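Local coordinates for protein aminopeptidase (Aneurinibacillus sp. AM-1, PDB 5IB9) that probably removes amino acids from the N-termini of peptides as a zinc-dependent aminopeptidase of the M28 family, at residues Lys140-Tyr145 with Ser162-Val167; Ser91-Glu96 with Gly115-Ile120; Thr219-Ile224 with Arg293-Phe298. One frame throughout, in Å; residues are numbered along the deposited sequence.

Contact 1: Lys140-Tyr145 with Ser162-Val167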
loop_
_atom_site.group_PDB
_atom_site.type_symbol
_atom_site.label_atom_id
_atom_site.label_comp_id
_atom_site.label_asym_id
_atom_site.label_seq_id
_atom_site.Cartn_x
_atom_site.Cartn_y
_atom_site.Cartn_z
ATOM N N LYS A 140 18.064 18.910 15.501
ATOM C CA LYS A 140 18.601 17.552 15.769
ATOM C C LYS A 140 17.706 16.714 16.694
ATOM O O LYS A 140 17.853 15.467 16.799
ATOM C CB LYS A 140 20.009 17.606 16.357
ATOM C CG LYS A 140 21.121 18.173 15.444
ATOM C CD LYS A 140 20.882 17.926 13.966
ATOM C CE LYS A 140 21.976 18.583 13.066
ATOM N NZ LYS A 140 21.546 18.844 11.620
ATOM N N ALA A 141 16.770 17.390 17.351
ATOM C CA ALA A 141 15.746 16.723 18.129
ATOM C C ALA A 141 14.607 17.692 18.368
ATOM O O ALA A 141 14.746 18.901 18.179
ATOM C CB ALA A 141 16.321 16.200 19.459
ATOM N N VAL A 142 13.477 17.164 18.792
ATOM C CA VAL A 142 12.243 17.943 18.985
ATOM C C VAL A 142 11.654 17.547 20.322
ATOM O O VAL A 142 11.626 16.378 20.702
ATOM C CB VAL A 142 11.210 17.695 17.864
ATOM C CG1 VAL A 142 9.969 18.243 18.230
ATOM C CG2 VAL A 142 11.743 18.270 16.537
ATOM N N ILE A 143 11.296 18.562 21.119
ATOM C CA ILE A 143 10.533 18.336 22.345
ATOM C C ILE A 143 9.156 18.942 22.151
ATOM O O ILE A 143 8.980 20.138 21.834
ATOM C CB ILE A 143 11.199 18.963 23.576
ATOM C CG1 ILE A 143 12.534 18.309 23.874
ATOM C CG2 ILE A 143 10.243 18.928 24.807
ATOM C CD1 ILE A 143 13.456 19.218 24.761
ATOM N N ILE A 144 8.112 18.090 22.233
ATOM C CA ILE A 144 6.782 18.564 22.042
ATOM C C ILE A 144 6.109 18.614 23.425
ATOM O O ILE A 144 6.273 17.695 24.258
ATOM C CB ILE A 144 5.970 17.663 21.035
ATOM C CG1 ILE A 144 6.660 17.634 19.671
ATOM C CG2 ILE A 144 4.595 18.273 20.904
ATOM C CD1 ILE A 144 6.054 16.688 18.708
ATOM N N TYR A 145 5.440 19.719 23.723
ATOM C CA TYR A 145 4.794 19.811 25.027
ATOM C C TYR A 145 3.262 19.853 24.943
ATOM O O TYR A 145 2.651 20.393 23.973
ATOM C CB TYR A 145 5.340 20.965 25.883
ATOM C CG TYR A 145 5.114 22.367 25.377
ATOM C CD1 TYR A 145 4.098 23.156 25.902
ATOM C CD2 TYR A 145 6.010 22.973 24.462
ATOM C CE1 TYR A 145 3.918 24.485 25.493
ATOM C CE2 TYR A 145 5.840 24.312 24.023
ATOM C CZ TYR A 145 4.803 25.074 24.577
ATOM O OH TYR A 145 4.574 26.388 24.177
ATOM N N SER A 162 12.824 11.130 7.570
ATOM C CA SER A 162 12.838 12.584 7.641
ATOM C C SER A 162 12.821 13.038 9.095
ATOM O O SER A 162 13.261 14.157 9.399
ATOM C CB SER A 162 11.648 13.171 6.942
ATOM O OG SER A 162 11.453 12.388 5.795
ATOM N N PHE A 163 12.311 12.181 9.968
ATOM C CA PHE A 163 12.237 12.534 11.405
ATOM C C PHE A 163 13.588 12.710 12.125
ATOM O O PHE A 163 14.674 12.279 11.679
ATOM C CB PHE A 163 11.424 11.511 12.178
ATOM C CG PHE A 163 9.980 11.338 11.738
ATOM C CD1 PHE A 163 9.202 12.394 11.254
ATOM C CD2 PHE A 163 9.387 10.087 11.911
ATOM C CE1 PHE A 163 7.851 12.180 10.927
ATOM C CE2 PHE A 163 8.046 9.877 11.590
ATOM C CZ PHE A 163 7.294 10.933 11.086
ATOM N N VAL A 164 13.514 13.375 13.280
ATOM C CA VAL A 164 14.653 13.322 14.220
ATOM C C VAL A 164 13.997 12.972 15.498
ATOM O O VAL A 164 12.782 12.988 15.573
ATOM C CB VAL A 164 15.441 14.663 14.368
ATOM C CG1 VAL A 164 16.138 15.003 13.069
ATOM C CG2 VAL A 164 14.515 15.791 14.844
ATOM N N ALA A 165 14.783 12.656 16.540
ATOM C CA ALA A 165 14.188 12.196 17.780
ATOM C C ALA A 165 13.133 13.181 18.288
ATOM O O ALA A 165 13.317 14.406 18.191
ATOM C CB ALA A 165 15.305 11.944 18.847
ATOM N N ALA A 166 12.036 12.661 18.835
ATOM C CA ALA A 166 10.926 13.465 19.259
ATOM C C ALA A 166 10.451 12.913 20.581
ATOM O O ALA A 166 10.215 11.695 20.690
ATOM C CB ALA A 166 9.807 13.399 18.217
ATOM N N VAL A 167 10.336 13.784 21.596
ATOM C CA VAL A 167 9.890 13.364 22.931
ATOM C C VAL A 167 8.840 14.322 23.405
ATOM O O VAL A 167 8.876 15.519 23.107
ATOM C CB VAL A 167 11.038 13.295 23.947
ATOM C CG1 VAL A 167 12.137 12.419 23.451
ATOM C CG2 VAL A 167 11.618 14.710 24.206
#
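The flat groups that meet where Val142 and Ile144 face Ala165 and Val167 are peptides; no aromatic ring takes part. Val142 N donates to Ala165 O, 2.8 Å away. Toward the same strand, Val142 O receives Val167 N at 3.0 Å, while Ala166 CA touches the same oxygen at 3.3 Å. Ile144 N to Val167 O, 2.8 Å, completes a parallel ladder with a twist of 16° between the two strands. Ile143 and Val167 lie side by side on one face, pointing the same way, with Ile143 CG1 against Val167 CG2 at 3.7 Å. Just before the ladder begins, Val164 has CG1 anti to its carbonyl carbon (chi1 -66°), so that CG2 falls between N and that carbon and presses on Ala141 CA at 3.6 Å; it meets Val142 CG2 crosswise. All this belongs to the PA domain. The Val142 and Ala166 face is covered by helix 127-136, through Ala134 and Val131, whereas Ala141 and Ala165 turn to Val93 and Ser91 of strand 91-99. Strand 141-145 bonds along its other side to strand 117-121, and Val164 reaches Lys136 of the second subunit.

Contact 2: Ser91-Glu96 with Gly115-Ile120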
loop_
_atom_site.group_PDB
_atom_site.type_symbol
_atom_site.label_atom_id
_atom_site.label_comp_id
_atom_site.label_asym_id
_atom_site.label_seq_id
_atom_site.Cartn_x
_atom_site.Cartn_y
_atom_site.Cartn_z
ATOM N N SER A 91 18.704 9.463 19.210
ATOM C CA SER A 91 19.592 10.639 19.212
ATOM C C SER A 91 20.400 10.695 20.519
ATOM O O SER A 91 20.116 10.005 21.514
ATOM C CB SER A 91 18.788 11.947 19.094
ATOM O OG SER A 91 18.029 12.097 20.262
ATOM N N ASP A 92 21.383 11.578 20.496
ATOM C CA ASP A 92 22.164 11.898 21.667
ATOM C C ASP A 92 22.677 13.311 21.405
ATOM O O ASP A 92 23.786 13.525 20.883
ATOM C CB ASP A 92 23.323 10.907 21.829
ATOM C CG ASP A 92 24.097 11.136 23.106
ATOM O OD1 ASP A 92 25.095 10.402 23.327
ATOM O OD2 ASP A 92 23.697 12.066 23.871
ATOM N N VAL A 93 21.838 14.288 21.719
ATOM C CA VAL A 93 22.136 15.652 21.332
ATOM C C VAL A 93 21.987 16.586 22.534
ATOM O O VAL A 93 21.036 16.498 23.308
ATOM C CB VAL A 93 21.284 16.093 20.108
ATOM C CG1 VAL A 93 19.821 15.849 20.372
ATOM C CG2 VAL A 93 21.538 17.552 19.763
ATOM N N THR A 94 23.013 17.421 22.712
ATOM C CA THR A 94 23.020 18.482 23.723
ATOM C C THR A 94 23.180 19.738 22.924
ATOM O O THR A 94 24.154 19.866 22.156
ATOM C CB THR A 94 24.220 18.308 24.701
ATOM O OG1 THR A 94 23.897 17.252 25.603
ATOM C CG2 THR A 94 24.509 19.616 25.537
ATOM N N ALA A 95 22.208 20.665 23.045
ATOM C CA ALA A 95 22.232 21.854 22.212
ATOM C C ALA A 95 21.252 22.886 22.673
ATOM O O ALA A 95 20.486 22.629 23.581
ATOM C CB ALA A 95 21.968 21.545 20.757
ATOM N N GLU A 96 21.317 24.072 22.055
ATOM C CA GLU A 96 20.407 25.156 22.436
ATOM C C GLU A 96 18.948 24.760 22.132
ATOM O O GLU A 96 18.688 24.118 21.128
ATOM C CB GLU A 96 20.722 26.437 21.675
ATOM C CG GLU A 96 19.960 27.596 22.289
ATOM C CD GLU A 96 20.109 28.870 21.510
ATOM O OE1 GLU A 96 20.863 28.936 20.517
ATOM O OE2 GLU A 96 19.471 29.843 21.907
ATOM N N GLY A 115 21.301 22.321 14.158
ATOM C CA GLY A 115 22.118 21.837 15.263
ATOM C C GLY A 115 21.415 21.958 16.613
ATOM O O GLY A 115 21.915 21.450 17.609
ATOM N N LYS A 116 20.212 22.522 16.614
ATOM C CA LYS A 116 19.516 22.840 17.856
ATOM C C LYS A 116 18.309 21.935 18.140
ATOM O O LYS A 116 18.002 21.044 17.344
ATOM C CB LYS A 116 19.109 24.293 17.756
ATOM C CG LYS A 116 20.392 25.253 17.767
ATOM C CD LYS A 116 19.992 26.710 17.522
ATOM C CE LYS A 116 21.247 27.571 17.307
ATOM N NZ LYS A 116 22.341 27.319 18.347
ATOM N N ILE A 117 17.634 22.147 19.289
ATOM C CA ILE A 117 16.522 21.263 19.670
ATOM C C ILE A 117 15.312 22.145 19.614
ATOM O O ILE A 117 15.355 23.258 20.168
ATOM C CB ILE A 117 16.712 20.703 21.098
ATOM C CG1 ILE A 117 17.926 19.783 21.119
ATOM C CG2 ILE A 117 15.490 19.933 21.543
ATOM C CD1 ILE A 117 18.398 19.507 22.547
ATOM N N ALA A 118 14.233 21.743 18.904
ATOM C CA ALA A 118 13.047 22.571 18.835
ATOM C C ALA A 118 12.082 22.271 19.968
ATOM O O ALA A 118 11.890 21.126 20.280
ATOM C CB ALA A 118 12.347 22.372 17.523
ATOM N N LEU A 119 11.523 23.310 20.598
ATOM C CA LEU A 119 10.446 23.158 21.568
ATOM C C LEU A 119 9.185 23.570 20.863
ATOM O O LEU A 119 9.104 24.675 20.310
ATOM C CB LEU A 119 10.665 24.124 22.738
ATOM C CG LEU A 119 9.654 23.938 23.894
ATOM C CD1 LEU A 119 9.808 22.645 24.733
ATOM C CD2 LEU A 119 9.782 25.166 24.836
ATOM N N ILE A 120 8.186 22.675 20.885
ATOM C CA ILE A 120 7.041 22.868 20.035
ATOM C C ILE A 120 5.849 22.490 20.870
ATOM O O ILE A 120 5.893 21.484 21.630
ATOM C CB ILE A 120 7.041 21.889 18.827
ATOM C CG1 ILE A 120 8.320 22.004 17.987
ATOM C CG2 ILE A 120 5.819 22.178 17.970
ATOM C CD1 ILE A 120 8.359 21.091 16.702
HETATM O O HOH W 1 23.346 24.688 20.005
#
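One backbone hydrogen bond, Ile117 N to Glu96 O at 2.9 Å, ties the two segments together, whose strands otherwise splay apart at 70°. They belong to the PA domain, where strand 91-99 runs through the short helix 105-109 to its parallel neighbour 117-121, and this is the end at which the pairing begins. Before that bond the two segments meet through side chains. Ile117 sends CD1 up to Ala95 O at 3.9 Å, and its CG1 lies loosely near both Val93 CG1 and Ala95 CB. Ala95 CB is pressed hard on Gly115 O, only 3.1 Å away. Gly115 itself has a positive phi of 87°, at which a CB would jam against the carbonyl oxygen of the residue before it. Toward the surface, Glu96 and Lys116 run side by side in the same direction. The glutamate is extended, and the lysine bends at its last torsion (chi4 -47°), bringing NZ to Glu96 OE1 at 3.1 Å in a salt bridge on the anti lone pair. Between backbone and ammonium sits a water, which accepts from Glu96 N at 2.9 Å and, weakly, from Lys116 NZ at 3.3 Å.

Contact 3: Thr219-Ile224 with Arg293-Phe298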
loop_
_atom_site.group_PDB
_atom_site.type_symbol
_atom_site.label_atom_id
_atom_site.label_comp_id
_atom_site.label_asym_id
_atom_site.label_seq_id
_atom_site.Cartn_x
_atom_site.Cartn_y
_atom_site.Cartn_z
ATOM N N THR A 219 -29.800 -9.971 -4.843
ATOM C CA THR A 219 -29.394 -8.677 -5.282
ATOM C C THR A 219 -27.867 -8.830 -5.503
ATOM O O THR A 219 -27.248 -9.875 -5.156
ATOM C CB THR A 219 -29.641 -7.560 -4.235
ATOM O OG1 THR A 219 -28.641 -7.680 -3.235
ATOM C CG2 THR A 219 -31.019 -7.604 -3.584
ATOM N N ASN A 220 -27.336 -7.747 -6.045
ATOM C CA ASN A 220 -25.903 -7.475 -6.235
ATOM C C ASN A 220 -25.282 -6.752 -5.094
ATOM O O ASN A 220 -24.066 -6.544 -5.150
ATOM C CB ASN A 220 -25.704 -6.534 -7.494
ATOM C CG ASN A 220 -25.987 -7.252 -8.784
ATOM O OD1 ASN A 220 -26.567 -6.664 -9.738
ATOM N ND2 ASN A 220 -25.628 -8.552 -8.831
ATOM N N ASP A 221 -26.021 -6.538 -4.006
ATOM C CA ASP A 221 -25.483 -5.663 -2.952
ATOM C C ASP A 221 -24.547 -6.455 -2.018
ATOM O O ASP A 221 -24.610 -7.681 -1.887
ATOM C CB ASP A 221 -26.607 -5.159 -2.048
ATOM C CG ASP A 221 -27.652 -4.292 -2.768
ATOM O OD1 ASP A 221 -27.360 -3.773 -3.906
ATOM O OD2 ASP A 221 -28.706 -3.997 -2.132
ATOM N N ILE A 222 -23.594 -5.715 -1.420
ATOM C CA ILE A 222 -22.687 -6.249 -0.401
ATOM C C ILE A 222 -22.772 -5.380 0.884
ATOM O O ILE A 222 -22.853 -4.165 0.781
ATOM C CB ILE A 222 -21.202 -6.140 -0.882
ATOM C CG1 ILE A 222 -21.041 -6.952 -2.208
ATOM C CG2 ILE A 222 -20.249 -6.784 0.119
ATOM C CD1 ILE A 222 -19.659 -6.521 -2.920
ATOM N N ILE A 223 -22.762 -6.041 2.042
ATOM C CA ILE A 223 -22.608 -5.349 3.335
ATOM C C ILE A 223 -21.365 -5.973 4.000
ATOM O O ILE A 223 -21.180 -7.155 4.008
ATOM C CB ILE A 223 -23.818 -5.572 4.244
ATOM C CG1 ILE A 223 -24.904 -4.760 3.632
ATOM C CG2 ILE A 223 -23.463 -4.942 5.576
ATOM C CD1 ILE A 223 -26.296 -4.939 4.325
ATOM N N ILE A 224 -20.513 -5.078 4.555
ATOM C CA ILE A 224 -19.297 -5.445 5.394
ATOM C C ILE A 224 -19.608 -5.188 6.836
ATOM O O ILE A 224 -20.207 -4.130 7.191
ATOM C CB ILE A 224 -18.105 -4.654 4.937
ATOM C CG1 ILE A 224 -17.793 -4.959 3.439
ATOM C CG2 ILE A 224 -16.930 -5.005 5.753
ATOM C CD1 ILE A 224 -16.663 -4.081 2.856
ATOM N N ARG A 293 -20.972 -1.679 -5.302
ATOM C CA ARG A 293 -22.076 -2.548 -4.853
ATOM C C ARG A 293 -22.111 -2.611 -3.333
ATOM O O ARG A 293 -23.048 -3.249 -2.794
ATOM C CB ARG A 293 -21.862 -3.988 -5.381
ATOM C CG ARG A 293 -22.063 -3.968 -6.839
ATOM C CD ARG A 293 -21.996 -5.253 -7.385
ATOM N NE ARG A 293 -20.799 -6.047 -7.219
ATOM C CZ ARG A 293 -20.679 -7.205 -6.549
ATOM N NH1 ARG A 293 -21.668 -7.686 -5.850
ATOM N NH2 ARG A 293 -19.539 -7.931 -6.625
ATOM N N THR A 294 -21.133 -2.034 -2.606
ATOM C CA THR A 294 -21.157 -2.151 -1.132
ATOM C C THR A 294 -22.031 -1.042 -0.567
ATOM O O THR A 294 -21.726 0.173 -0.603
ATOM C CB THR A 294 -19.699 -2.010 -0.641
ATOM O OG1 THR A 294 -18.934 -3.107 -1.081
ATOM C CG2 THR A 294 -19.767 -2.187 0.950
ATOM N N ILE A 295 -23.196 -1.490 -0.083
ATOM C CA ILE A 295 -24.206 -0.569 0.382
ATOM C C ILE A 295 -24.037 -0.082 1.806
ATOM O O ILE A 295 -24.626 0.920 2.196
ATOM C CB ILE A 295 -25.634 -1.092 0.201
ATOM C CG1 ILE A 295 -25.798 -2.310 1.067
ATOM C CG2 ILE A 295 -25.964 -1.433 -1.360
ATOM C CD1 ILE A 295 -27.361 -2.811 1.029
ATOM N N GLY A 296 -23.137 -0.742 2.524
ATOM C CA GLY A 296 -22.880 -0.272 3.876
ATOM C C GLY A 296 -21.740 -1.082 4.523
ATOM O O GLY A 296 -21.570 -2.285 4.241
ATOM N N MET A 297 -21.025 -0.408 5.404
ATOM C CA MET A 297 -19.990 -1.047 6.191
ATOM C C MET A 297 -20.274 -0.634 7.636
ATOM O O MET A 297 -20.360 0.556 7.990
ATOM C CB MET A 297 -18.542 -0.613 5.762
ATOM C CG MET A 297 -17.373 -1.356 6.505
ATOM S SD MET A 297 -17.004 -0.535 8.033
ATOM C CE MET A 297 -15.878 -1.780 8.672
ATOM N N PHE A 298 -20.511 -1.661 8.466
ATOM C CA PHE A 298 -20.767 -1.557 9.943
ATOM C C PHE A 298 -19.506 -1.893 10.667
ATOM O O PHE A 298 -19.036 -3.000 10.588
ATOM C CB PHE A 298 -21.861 -2.507 10.372
ATOM C CG PHE A 298 -23.219 -2.236 9.771
ATOM C CD1 PHE A 298 -24.267 -1.808 10.649
ATOM C CD2 PHE A 298 -23.513 -2.422 8.415
ATOM C CE1 PHE A 298 -25.525 -1.578 10.140
ATOM C CE2 PHE A 298 -24.811 -2.173 7.913
ATOM C CZ PHE A 298 -25.808 -1.764 8.763
#
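Ile224 and Met297 pack closely on the buried side, Ile224 CB against Met297 CG at 3.7 Å; Ile222 and Thr294 share that face, with Ile222 CB lying against Thr294 OG1. The hydroxyl of Thr294 is bonded to Glu290 O, in the helix just before the strand. On the other face Ile223 CG2 comes obliquely to the Phe298 ring, touching CD2 at 3.8 Å, and Ile224 O lies in the plane of that ring at its edge. Helix 382-400 covers Phe298 and Ile223.

These are neighbouring parallel strands in the core of the M28 peptidase domain, and a beta bulge interrupts their pairing. Ile222 O accepts Ile295 N, yet Ile224 N donates to Gly296 O at 3.0 Å, one residue later than a regular ladder would have it, and Phe298 N then returns to Ile224 O. At the bulge Ile295 turns out, with CG1 held between its N and carbonyl carbon (chi1 64°), where it meets Ile223 CG1 at 3.7 Å. Farther along, the strands lead to the zinc ligands His228 and Asp301, whose side chains are each about 9 Å from that of Met297.

The start of the contact is the solvent side: Asn220 is exposed, and Asp221 and Arg293 are partly so. Asp221 lays its carboxylate crosswise over Ile295, CG to CG2 3.6 Å. Arg293 NH1 gives Asn220 O a hydrogen bond of 2.7 Å, lying in the guanidinium plane, and Ile222 CD1 lies over one face of the group. Arg293 NE makes a salt bridge to Asp289. An alanine at Arg293 would probably leave Asn220 O without that donor, Asp289 without this charge partner and Ile222 CD1 without the guanidinium beside it. Asn220 also touches Arg293 CD through CB at 3.9 Å.

Along the chain the order is contact 2, contact 1, contact 3, each closing before the next opens. Contacts 1 and 2 belong to the PA domain and have centres 8 Å apart: strands 141-145 and 117-121 are direct neighbours, with Ile143 N 2.8 Å from Ala118 O in a probable hydrogen bond. Contact 3 is in the M28 peptidase domain, across the chain's centre, about 44 Å from contact 1 and 51 Å from contact 2, centre to centre. The long strand 187-210 spans the two domains, pairing with strand 91-99 at one end and strand 263-269 at the other. Zinc and inhibitor bind on the peptidase side, while contact 1 reaches the second subunit.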